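Methyl-coenzyme M reductase gamma subunit (PDB 7NKG) forms, with its partner subunits, the nickel enzyme that probably releases methane from methyl-coenzyme M, using factor 430 as its cofactor. Local coordinates at residues C[155-158]-C[159-163]; C[142-146]-C[147-151]; C[35-38]-C[39-42]; C[219-222]-C[223-227]. All blocks are in the same frame, centred on the assembly; numbering follows the deposited sequence.

Interaction 1 of 4, residues C[155-158]-C[159-163]. With F43 (factor 430), chain V.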
loop_
_atom_site.group_PDB
_atom_site.type_symbol
_atom_site.label_atom_id
_atom_site.label_comp_id
_atom_site.label_asym_id
_atom_site.label_seq_id
_atom_site.Cartn_x
_atom_site.Cartn_y
_atom_site.Cartn_z
ATOM N N THR C 155 35.744 0.247 7.266
ATOM C CA THR C 155 36.539 -0.168 6.096
ATOM C C THR C 155 37.277 -1.480 6.436
ATOM O O THR C 155 38.499 -1.547 6.471
ATOM C CB THR C 155 37.469 0.966 5.637
ATOM O OG1 THR C 155 36.741 2.193 5.603
ATOM C CG2 THR C 155 38.095 0.670 4.293
ATOM N N VAL C 156 36.489 -2.504 6.713
ATOM C CA VAL C 156 36.974 -3.763 7.254
ATOM C C VAL C 156 37.547 -4.732 6.219
ATOM O O VAL C 156 38.244 -5.663 6.618
ATOM C CB VAL C 156 35.859 -4.447 8.098
ATOM C CG1 VAL C 156 35.331 -3.482 9.168
ATOM C CG2 VAL C 156 34.718 -4.976 7.219
ATOM N N HIS C 157 37.244 -4.543 4.920
ATOM C CA HIS C 157 37.641 -5.434 3.818
ATOM C C HIS C 157 39.022 -6.085 3.986
ATOM O O HIS C 157 39.999 -5.377 4.237
ATOM C CB HIS C 157 37.629 -4.658 2.491
ATOM C CG HIS C 157 37.672 -5.528 1.273
ATOM N ND1 HIS C 157 36.602 -6.333 0.929
ATOM C CD2 HIS C 157 38.622 -5.636 0.313
ATOM C CE1 HIS C 157 36.952 -6.943 -0.199
ATOM N NE2 HIS C 157 38.153 -6.544 -0.615
ATOM N N GLY C 158 39.085 -7.401 3.888
ATOM C CA GLY C 158 40.353 -8.108 4.001
ATOM C C GLY C 158 40.285 -9.537 4.508
ATOM O O GLY C 158 41.183 -10.319 4.196
ATOM N N HIS C 159 39.234 -9.915 5.281
ATOM C CA HIS C 159 39.171 -11.269 5.848
ATOM C C HIS C 159 39.321 -12.378 4.798
ATOM O O HIS C 159 39.991 -13.373 5.035
ATOM C CB HIS C 159 37.902 -11.489 6.707
ATOM C CG HIS C 159 36.666 -11.856 5.939
ATOM N ND1 HIS C 159 35.989 -10.922 5.172
ATOM C CD2 HIS C 159 36.044 -13.055 5.812
ATOM C CE1 HIS C 159 34.943 -11.562 4.659
ATOM N NE2 HIS C 159 34.944 -12.851 5.000
ATOM N N SER C 160 38.699 -12.174 3.635
ATOM C CA SER C 160 38.660 -13.146 2.535
ATOM C C SER C 160 39.637 -12.818 1.382
ATOM O O SER C 160 39.628 -13.503 0.357
ATOM C CB SER C 160 37.237 -13.187 1.994
ATOM O OG SER C 160 36.819 -11.858 1.725
ATOM N N CYS C 161 40.447 -11.748 1.518
ATOM C CA CYS C 161 41.399 -11.369 0.485
ATOM C C CYS C 161 42.650 -12.198 0.606
ATOM O O CYS C 161 43.044 -12.610 1.711
ATOM C CB CYS C 161 41.733 -9.886 0.598
ATOM S SG CYS C 161 40.356 -8.788 0.204
ATOM N N ARG C 162 43.372 -12.330 -0.511
ATOM C CA ARG C 162 44.687 -12.975 -0.493
ATOM C C ARG C 162 45.623 -12.143 0.395
ATOM O O ARG C 162 45.499 -10.916 0.435
ATOM C CB ARG C 162 45.258 -13.043 -1.916
ATOM C CG ARG C 162 44.572 -14.076 -2.777
ATOM C CD ARG C 162 44.970 -13.945 -4.228
ATOM N NE ARG C 162 44.480 -12.704 -4.826
ATOM C CZ ARG C 162 44.767 -12.290 -6.061
ATOM N NH1 ARG C 162 45.552 -13.018 -6.848
ATOM N NH2 ARG C 162 44.285 -11.136 -6.510
ATOM N N LEU C 163 46.492 -12.804 1.164
ATOM C CA LEU C 163 47.427 -12.077 2.015
ATOM C C LEU C 163 48.410 -11.282 1.163
ATOM O O LEU C 163 48.648 -11.612 0.005
ATOM C CB LEU C 163 48.216 -13.043 2.892
ATOM C CG LEU C 163 47.407 -13.895 3.870
ATOM C CD1 LEU C 163 48.289 -14.928 4.505
ATOM C CD2 LEU C 163 46.780 -13.058 4.967
HETATM NI NI F43 V . 27.710 -3.637 3.545
HETATM N NA F43 V . 26.747 -1.945 2.817
HETATM C CHA F43 V . 25.991 -3.100 0.840
HETATM C C1A F43 V . 26.262 -1.863 1.654
HETATM C C2A F43 V . 26.062 -0.434 1.169
HETATM C C3A F43 V . 26.862 0.348 2.232
HETATM C C4A F43 V . 26.672 -0.605 3.444
HETATM C C5A F43 V . 24.575 -0.021 1.273
HETATM C C6A F43 V . 24.321 1.403 0.779
HETATM O O7A F43 V . 24.268 1.681 -0.418
HETATM N N8A F43 V . 24.100 2.288 1.670
HETATM C C9A F43 V . 26.531 -0.307 -0.287
HETATM C CAA F43 V . 28.352 0.627 1.885
HETATM C CBA F43 V . 28.517 1.783 0.898
HETATM C CCA F43 V . 29.726 2.620 1.186
HETATM O ODA F43 V . 30.860 2.077 1.239
HETATM O OEA F43 V . 29.539 3.859 1.327
HETATM N NB F43 V . 27.861 -2.704 5.385
HETATM C CHB F43 V . 27.667 -0.436 4.589
HETATM C C1B F43 V . 27.313 -1.376 5.741
HETATM C C2B F43 V . 27.992 -1.013 7.101
HETATM C C3B F43 V . 29.158 -2.000 7.219
HETATM C C4B F43 V . 28.722 -3.076 6.265
HETATM N N5B F43 V . 25.893 -1.312 6.090
HETATM C C6B F43 V . 25.664 -1.204 7.390
HETATM O O7B F43 V . 24.571 -1.017 7.925
HETATM C C8B F43 V . 26.936 -1.359 8.161
HETATM C C9B F43 V . 28.341 0.479 7.326
HETATM C CAB F43 V . 30.507 -1.403 6.756
HETATM C CBB F43 V . 31.678 -2.385 6.777
HETATM C CCB F43 V . 32.975 -1.612 6.756
HETATM O ODB F43 V . 33.817 -1.813 5.846
HETATM O OEB F43 V . 33.211 -0.793 7.684
HETATM N NC F43 V . 28.923 -5.200 4.117
HETATM C CHC F43 V . 29.359 -4.410 6.334
HETATM C C1C F43 V . 29.467 -5.309 5.340
HETATM C C2C F43 V . 30.203 -6.595 5.557
HETATM C C3C F43 V . 30.377 -7.058 4.106
HETATM C C4C F43 V . 29.360 -6.234 3.341
HETATM C C5C F43 V . 29.257 -7.529 6.316
HETATM C C6C F43 V . 30.030 -8.798 6.670
HETATM O O7C F43 V . 31.122 -8.688 7.255
HETATM O O8C F43 V . 29.557 -9.926 6.387
HETATM C C8C F43 V . 31.784 -6.748 3.564
HETATM C C9C F43 V . 32.868 -7.601 4.236
HETATM C CAC F43 V . 34.204 -7.565 3.499
HETATM O OBC F43 V . 35.095 -8.366 3.877
HETATM O OCC F43 V . 34.394 -6.764 2.548
HETATM N ND F43 V . 27.841 -4.408 1.649
HETATM C CHD F43 V . 29.002 -6.488 2.048
HETATM C C5D F43 V . 28.335 -7.041 -0.757
HETATM C C6D F43 V . 29.341 -7.982 -0.106
HETATM C C7D F43 V . 29.284 -7.812 1.393
HETATM O O8D F43 V . 29.542 -8.812 2.027
HETATM C C9D F43 V . 27.585 -3.948 -1.962
HETATM C CAD F43 V . 27.306 -4.834 -3.168
HETATM O OBD F43 V . 27.921 -4.616 -4.252
HETATM O OCD F43 V . 26.492 -5.796 -3.106
HETATM C C1D F43 V . 28.437 -5.538 1.266
HETATM C C2D F43 V . 28.508 -5.606 -0.243
HETATM C C3D F43 V . 27.382 -4.659 -0.636
HETATM C C4D F43 V . 27.374 -3.639 0.498
HETATM O O HOH W 1 36.993 -8.243 6.154
HETATM O O HOH W 2 43.209 -12.322 4.411
HETATM O O HOH W 3 37.259 -9.218 2.578
#

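Interaction 2 of 4, residues C[142-146]-C[147-151]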
loop_
_atom_site.group_PDB
_atom_site.type_symbol
_atom_site.label_atom_id
_atom_site.label_comp_id
_atom_site.label_asym_id
_atom_site.label_seq_id
_atom_site.Cartn_x
_atom_site.Cartn_y
_atom_site.Cartn_z
ATOM N N GLU C 142 46.209 -15.471 22.485
ATOM C CA GLU C 142 46.333 -16.220 21.250
ATOM C C GLU C 142 45.119 -16.081 20.333
ATOM O O GLU C 142 45.188 -16.556 19.209
ATOM C CB GLU C 142 46.592 -17.692 21.549
ATOM C CG GLU C 142 45.451 -18.403 22.250
ATOM C CD GLU C 142 45.695 -19.885 22.408
ATOM O OE1 GLU C 142 45.883 -20.571 21.376
ATOM O OE2 GLU C 142 45.742 -20.348 23.571
ATOM N N MET C 143 44.011 -15.469 20.800
ATOM C CA MET C 143 42.879 -15.207 19.912
ATOM C C MET C 143 43.274 -14.241 18.789
ATOM O O MET C 143 42.548 -14.142 17.805
ATOM C CB MET C 143 41.697 -14.660 20.718
ATOM C CG MET C 143 41.165 -15.672 21.701
ATOM S SD MET C 143 39.607 -15.164 22.462
ATOM C CE MET C 143 40.152 -13.856 23.532
ATOM N N THR C 144 44.407 -13.525 18.921
ATOM C CA THR C 144 44.882 -12.612 17.894
ATOM C C THR C 144 46.291 -12.963 17.422
ATOM O O THR C 144 47.153 -13.346 18.219
ATOM C CB THR C 144 44.853 -11.163 18.444
ATOM O OG1 THR C 144 43.480 -10.750 18.549
ATOM C CG2 THR C 144 45.643 -10.162 17.579
ATOM N N CYS C 145 46.515 -12.779 16.115
ATOM C CA CYS C 145 47.840 -12.697 15.497
ATOM C C CYS C 145 47.815 -11.268 14.963
ATOM O O CYS C 145 46.906 -10.934 14.201
ATOM C CB CYS C 145 48.076 -13.678 14.357
ATOM S SG CYS C 145 49.475 -13.199 13.294
ATOM N N PRO C 146 48.831 -10.442 15.253
ATOM C CA PRO C 146 48.777 -9.037 14.816
ATOM C C PRO C 146 48.917 -8.816 13.307
ATOM O O PRO C 146 48.626 -7.711 12.837
ATOM C CB PRO C 146 49.892 -8.386 15.629
ATOM C CG PRO C 146 50.850 -9.487 15.910
ATOM C CD PRO C 146 50.004 -10.699 16.116
ATOM N N ALA C 147 49.365 -9.841 12.539
ATOM C CA ALA C 147 49.445 -9.739 11.078
ATOM C C ALA C 147 48.126 -10.240 10.455
ATOM O O ALA C 147 47.590 -9.590 9.540
ATOM C CB ALA C 147 50.608 -10.573 10.549
ATOM N N LEU C 148 47.632 -11.430 10.880
ATOM C CA LEU C 148 46.423 -11.999 10.288
ATOM C C LEU C 148 45.145 -11.354 10.790
ATOM O O LEU C 148 44.105 -11.599 10.190
ATOM C CB LEU C 148 46.372 -13.516 10.524
ATOM C CG LEU C 148 47.531 -14.332 9.932
ATOM C CD1 LEU C 148 47.498 -15.761 10.447
ATOM C CD2 LEU C 148 47.494 -14.351 8.408
ATOM N N ALA C 149 45.206 -10.507 11.824
ATOM C CA ALA C 149 44.025 -9.845 12.360
ATOM C C ALA C 149 44.297 -8.347 12.473
ATOM O O ALA C 149 45.455 -7.923 12.491
ATOM C CB ALA C 149 43.698 -10.435 13.728
ATOM N N GLY C 150 43.231 -7.556 12.543
ATOM C CA GLY C 150 43.369 -6.120 12.724
ATOM C C GLY C 150 42.129 -5.515 13.337
ATOM O O GLY C 150 41.014 -5.959 13.036
ATOM N N LEU C 151 42.321 -4.537 14.226
ATOM C CA LEU C 151 41.207 -3.804 14.827
ATOM C C LEU C 151 40.746 -2.830 13.760
ATOM O O LEU C 151 41.551 -2.028 13.274
ATOM C CB LEU C 151 41.660 -3.019 16.054
ATOM C CG LEU C 151 41.816 -3.813 17.336
ATOM C CD1 LEU C 151 42.692 -3.072 18.287
ATOM C CD2 LEU C 151 40.469 -4.087 17.983
#

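Interaction 3 of 4, residues C[35-38]-C[39-42]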
loop_
_atom_site.group_PDB
_atom_site.type_symbol
_atom_site.label_atom_id
_atom_site.label_comp_id
_atom_site.label_asym_id
_atom_site.label_seq_id
_atom_site.Cartn_x
_atom_site.Cartn_y
_atom_site.Cartn_z
ATOM N N GLU C 35 47.431 2.738 28.183
ATOM C CA GLU C 35 47.316 3.925 27.328
ATOM C C GLU C 35 47.406 3.590 25.847
ATOM O O GLU C 35 46.693 4.205 25.050
ATOM C CB GLU C 35 48.349 4.977 27.725
ATOM C CG GLU C 35 47.953 5.652 29.018
ATOM C CD GLU C 35 48.929 6.652 29.578
ATOM O OE1 GLU C 35 50.095 6.699 29.125
ATOM O OE2 GLU C 35 48.505 7.409 30.478
ATOM N N ASP C 36 48.237 2.596 25.471
ATOM C CA ASP C 36 48.316 2.184 24.072
ATOM C C ASP C 36 46.979 1.546 23.659
ATOM O O ASP C 36 46.501 1.815 22.552
ATOM C CB ASP C 36 49.498 1.221 23.814
ATOM C CG ASP C 36 50.851 1.901 23.651
ATOM O OD1 ASP C 36 50.885 3.151 23.542
ATOM O OD2 ASP C 36 51.876 1.188 23.630
ATOM N N LEU C 37 46.328 0.779 24.561
ATOM C CA LEU C 37 45.024 0.187 24.221
ATOM C C LEU C 37 43.989 1.292 23.997
ATOM O O LEU C 37 43.232 1.261 23.021
ATOM C CB LEU C 37 44.537 -0.772 25.306
ATOM C CG LEU C 37 43.145 -1.418 25.054
ATOM C CD1 LEU C 37 43.116 -2.268 23.776
ATOM C CD2 LEU C 37 42.741 -2.279 26.227
ATOM N N THR C 38 43.979 2.304 24.884
ATOM C CA THR C 38 43.031 3.415 24.744
ATOM C C THR C 38 43.281 4.173 23.448
ATOM O O THR C 38 42.328 4.541 22.758
ATOM C CB THR C 38 43.145 4.343 25.945
ATOM O OG1 THR C 38 42.884 3.580 27.127
ATOM C CG2 THR C 38 42.168 5.499 25.892
ATOM N N ALA C 39 44.562 4.391 23.102
ATOM C CA ALA C 39 44.900 5.112 21.880
ATOM C C ALA C 39 44.347 4.376 20.632
ATOM O O ALA C 39 43.706 5.009 19.789
ATOM C CB ALA C 39 46.418 5.272 21.766
ATOM N N ILE C 40 44.583 3.054 20.515
ATOM C CA ILE C 40 44.146 2.319 19.318
ATOM C C ILE C 40 42.614 2.159 19.258
ATOM O O ILE C 40 42.073 2.105 18.148
ATOM C CB ILE C 40 44.899 0.970 19.115
ATOM C CG1 ILE C 40 44.596 -0.024 20.269
ATOM C CG2 ILE C 40 46.413 1.265 18.999
ATOM C CD1 ILE C 40 45.235 -1.389 20.180
ATOM N N LEU C 41 41.905 2.175 20.409
ATOM C CA LEU C 41 40.428 2.111 20.353
ATOM C C LEU C 41 39.791 3.457 19.876
ATOM O O LEU C 41 38.730 3.427 19.252
ATOM C CB LEU C 41 39.842 1.608 21.679
ATOM C CG LEU C 41 40.340 0.226 22.149
ATOM C CD1 LEU C 41 39.656 -0.182 23.432
ATOM C CD2 LEU C 41 40.115 -0.876 21.080
ATOM N N GLY C 42 40.466 4.591 20.088
ATOM C CA GLY C 42 40.023 5.893 19.594
ATOM C C GLY C 42 38.771 6.499 20.197
ATOM O O GLY C 42 38.157 7.364 19.566
#

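Interaction 4 of 4, residues C[219-222]-C[223-227]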
loop_
_atom_site.group_PDB
_atom_site.type_symbol
_atom_site.label_atom_id
_atom_site.label_comp_id
_atom_site.label_asym_id
_atom_site.label_seq_id
_atom_site.Cartn_x
_atom_site.Cartn_y
_atom_site.Cartn_z
ATOM N N ASP C 219 43.199 -27.508 3.360
ATOM C CA ASP C 219 44.662 -27.651 3.328
ATOM C C ASP C 219 45.308 -27.591 4.718
ATOM O O ASP C 219 46.526 -27.429 4.817
ATOM C CB ASP C 219 45.290 -26.633 2.367
ATOM C CG ASP C 219 44.998 -25.183 2.684
ATOM O OD1 ASP C 219 44.434 -24.912 3.776
ATOM O OD2 ASP C 219 45.295 -24.322 1.830
ATOM N N ASN C 220 44.512 -27.704 5.797
ATOM C CA ASN C 220 45.051 -27.727 7.151
ATOM C C ASN C 220 44.266 -28.803 7.926
ATOM O O ASN C 220 44.713 -29.949 7.963
ATOM C CB ASN C 220 45.014 -26.330 7.810
ATOM C CG ASN C 220 45.532 -26.357 9.229
ATOM O OD1 ASN C 220 46.522 -27.042 9.529
ATOM N ND2 ASN C 220 44.897 -25.620 10.132
ATOM N N VAL C 221 43.078 -28.466 8.470
ATOM C CA VAL C 221 42.215 -29.390 9.181
ATOM C C VAL C 221 40.880 -29.270 8.456
ATOM O O VAL C 221 40.168 -28.287 8.676
ATOM C CB VAL C 221 42.089 -29.010 10.664
ATOM C CG1 VAL C 221 41.028 -29.861 11.352
ATOM C CG2 VAL C 221 43.436 -29.145 11.376
ATOM N N PRO C 222 40.570 -30.169 7.505
ATOM C CA PRO C 222 39.313 -30.021 6.760
ATOM C C PRO C 222 38.082 -30.137 7.649
ATOM O O PRO C 222 38.034 -30.970 8.568
ATOM C CB PRO C 222 39.358 -31.160 5.737
ATOM C CG PRO C 222 40.804 -31.570 5.664
ATOM C CD PRO C 222 41.338 -31.344 7.038
ATOM N N PHE C 223 37.065 -29.332 7.361
ATOM C CA PHE C 223 35.784 -29.382 8.077
ATOM C C PHE C 223 35.182 -30.801 7.989
ATOM O O PHE C 223 34.709 -31.344 8.983
ATOM C CB PHE C 223 34.809 -28.370 7.446
ATOM C CG PHE C 223 33.391 -28.476 7.950
ATOM C CD1 PHE C 223 33.092 -28.236 9.280
ATOM C CD2 PHE C 223 32.350 -28.767 7.085
ATOM C CE1 PHE C 223 31.782 -28.292 9.738
ATOM C CE2 PHE C 223 31.040 -28.842 7.547
ATOM C CZ PHE C 223 30.762 -28.592 8.867
ATOM N N ARG C 224 35.271 -31.395 6.789
ATOM C CA ARG C 224 34.787 -32.746 6.496
ATOM C C ARG C 224 35.390 -33.795 7.461
ATOM O O ARG C 224 34.732 -34.792 7.758
ATOM C CB ARG C 224 35.190 -33.114 5.055
ATOM C CG ARG C 224 34.494 -34.324 4.456
ATOM C CD ARG C 224 35.225 -34.751 3.197
ATOM N NE ARG C 224 35.115 -33.779 2.101
ATOM C CZ ARG C 224 34.097 -33.702 1.243
ATOM N NH1 ARG C 224 33.034 -34.491 1.380
ATOM N NH2 ARG C 224 34.116 -32.811 0.262
ATOM N N SER C 225 36.635 -33.589 7.922
ATOM C CA SER C 225 37.315 -34.541 8.797
ATOM C C SER C 225 36.821 -34.553 10.245
ATOM O O SER C 225 37.139 -35.505 10.960
ATOM C CB SER C 225 38.818 -34.289 8.777
ATOM O OG SER C 225 39.197 -33.171 9.565
ATOM N N ASP C 226 36.129 -33.488 10.716
ATOM C CA ASP C 226 35.659 -33.467 12.102
ATOM C C ASP C 226 34.235 -34.004 12.110
ATOM O O ASP C 226 33.258 -33.252 12.182
ATOM C CB ASP C 226 35.772 -32.054 12.715
ATOM C CG ASP C 226 36.127 -32.045 14.193
ATOM O OD1 ASP C 226 35.970 -33.100 14.849
ATOM O OD2 ASP C 226 36.606 -31.006 14.677
ATOM N N SER C 227 34.133 -35.337 12.002
ATOM C CA SER C 227 32.862 -36.059 11.901
ATOM C C SER C 227 31.795 -35.633 12.923
ATOM O O SER C 227 30.636 -35.482 12.542
ATOM C CB SER C 227 33.106 -37.560 12.025
ATOM O OG SER C 227 34.128 -37.960 11.129
#

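Interaction 1 of 4, residues C[155-158]-C[159-163]
The carbonyl oxygen of G158 is gripped by C161 N, which donates to G158 O at 3.1 Å and closes a type I beta turn from G158 to C161; a water lies close enough to bridge G158 O and C161 O. The amide comes from above the carbonyl plane, about 70° out of it, as suits a tight turn. G158 suits its place because its backbone angles would press any CB against the preceding carbonyl oxygen. The turn belongs to the factor 430 pocket, in the loop between strands 149-151 and 163-164. H157 and H159 both reach one cofactor carboxylate but meet different oxygens. H157 ND1 gives F43 OCC a straight bond of 2.8 Å at the ring edge, in plane; H159 ND1 makes only a weak bond of 3.0 Å to F43 OBC. One water donates to OBC and to S160 OG while accepting from G158 N; a second lies within bonding distance of OBC and accepts from H159 N. S160 OG is also hydrogen-bonded to the backbone of another protein chain. Just upstream, the backbone amides of T155 and V156 clasp a second carboxylate, T155 N meeting F43 OEB at 2.8 Å and V156 N meeting F43 ODB at 2.9 Å. Both histidine NE2 atoms are hydrogen-bonded to basic side chains of another protein chain, which should help fix how the rings are turned. C161 is small enough to turn its sulfur obliquely toward the H157 ring: SG stands 3.8 Å from the ring centroid, and its closest ring atom is H157 NE2, 3.2 Å from C161 SG.

Interaction 2 of 4, residues C[142-146]-C[147-151]
This is a local turn contact, an alpha turn that leads from the loop after helix 128-140 into strand 149-151, which within this chain is an outermost strand of the four-stranded antiparallel sheet. C145 and A149 close it: A149 N donates to C145 O at 3.0 Å, while P146, A147 and L148 curl through helical backbone angles between them. P146 suits the bend, since its ring fixes a helical phi and the turn asks no N-H of that position. C145 also holds the turn from its side chain. With SG swung opposite the backbone N (chi1 162°), the sulfur sits over the curl and receives two backbone amides, A147 N at 3.4 Å and L148 N at 3.5 Å. The second is nearly straight, 174° at the hydrogen, and such lengths are normal for sulfur as acceptor. A cysteine fits well here, because the same atom serves apolar neighbours: A147 CB and L148 CG each lie 4.0 Å from C145 SG. The backbone N of C145 is buried with no partner in the model. A149, with only a methyl, brings CB to 3.3 Å from C145 O. T144 OG1 bonds outside the turn, to S138 O and to R102, and A147 packs on I183 of strand 182-187. R176 NE donates to A149 O and, weakly, to P146 O, two acceptors that it draws on together; P146 O and A149 O stand 3.2 Å apart.

Interaction 3 of 4, residues C[35-38]-C[39-42]
L37 carries CG opposite its backbone N (chi1 178°), which sends the branch along the helix toward L41, and I40 sets CG1 between its backbone N and carbonyl carbon (chi1 64°), folding that carbon down against the turn before. The two leucines then cross obliquely, with L37 CG 4.0 Å from L41 CD1, while the methyl ends of L37 and I40 meet more loosely, CD1 to CD1 at 4.3 Å. The I40 CG1 carbon rests 3.3 Å from L37 O. The contact lies within alpha-helix 34-41, and the usual i to i+4 bonds run through it: A39 N to E35 O at 2.9 Å, I40 N to D36 O at 3.1 Å and L41 N to L37 O at 3.1 Å. The branched and long apolar chains of L37, I40 and L41 suit the side facing helix 128-140, where they pack on K136, I139 and E132 respectively. A39, with only a methyl, lies against R196 of strand 193-201 and P46, and D36 reaches the same arginine through a salt bridge from OD1. T38 turns its hydroxyl to E132 and to D34 O, one turn earlier. At the end of the helix G42 takes a positive phi of 68°, which glycine accepts easily, and its N still closes the last bond, to T38 O at 3.3 Å.

Interaction 4 of 4, residues C[219-222]-C[223-227]
S225 grips the carbonyl oxygen of P222 with two of its own atoms. S225 OG donates to P222 O at 2.7 Å, in the carbonyl plane and on a lone pair, while S225 N reaches P222 O at 3.0 Å from above that plane. The oxygen therefore has donors from two directions, which holds the peptide between P222 and F223 in place. Serine suits the position: with OG lodged between the backbone N and the carbonyl carbon (chi1 77°), the short side chain doubles back to the same acceptor as its amide. On the flank of this pair, P222 CD comes within 3.8 Å of S225 OG, and V221 CG1 lies at 4.2 Å from that hydroxyl. P222, which has no N-H to give, leads an extended backbone into the turn, and F223 and R224 follow with helical angles. A second, overlapping turn bond runs from D226 N to F223 O at 3.1 Å. Around this shell, the F223 ring meets Y216 edge-to-face and packs on V229 and V230 of helix 227-245, and the R224 guanidinium makes a salt bridge with an acidic side chain of another protein chain. Upstream, N220 and V221 form a classic beta bulge opposite R217. D226, the centre of an inverse gamma turn, sits at the N-cap position without a side-chain capping bond, its carboxylate going to Y216 OH, T12 OG1 and N11 N. The P222 to S225 segment is a beta turn with helical angles, just before the long C-terminal helix 227-245.

Interactions 1, 2 and 3 are largely buried, whereas interaction 4 lies partly exposed, about 24 Å from the centre of the chain. Interaction 2 joins its neighbours: L148 CD2 packs on L163 CD2 of interaction 1 at 3.7 Å, and L151 CD1 on I40 CD1 of interaction 3 at 3.6 Å. Interactions 1 and 2 both pack on strand 83-90. Interactions 3 and 4 lie on opposite sides of the chain's centre. Chemistry follows place: histidines, amides and waters serve the cofactor in interaction 1, a sulfur acceptor shapes the turn in interaction 2, helix bonds with leucine and isoleucine chains make interaction 3, and a serine hydroxyl and amide share one carbonyl just before a helix in interaction 4.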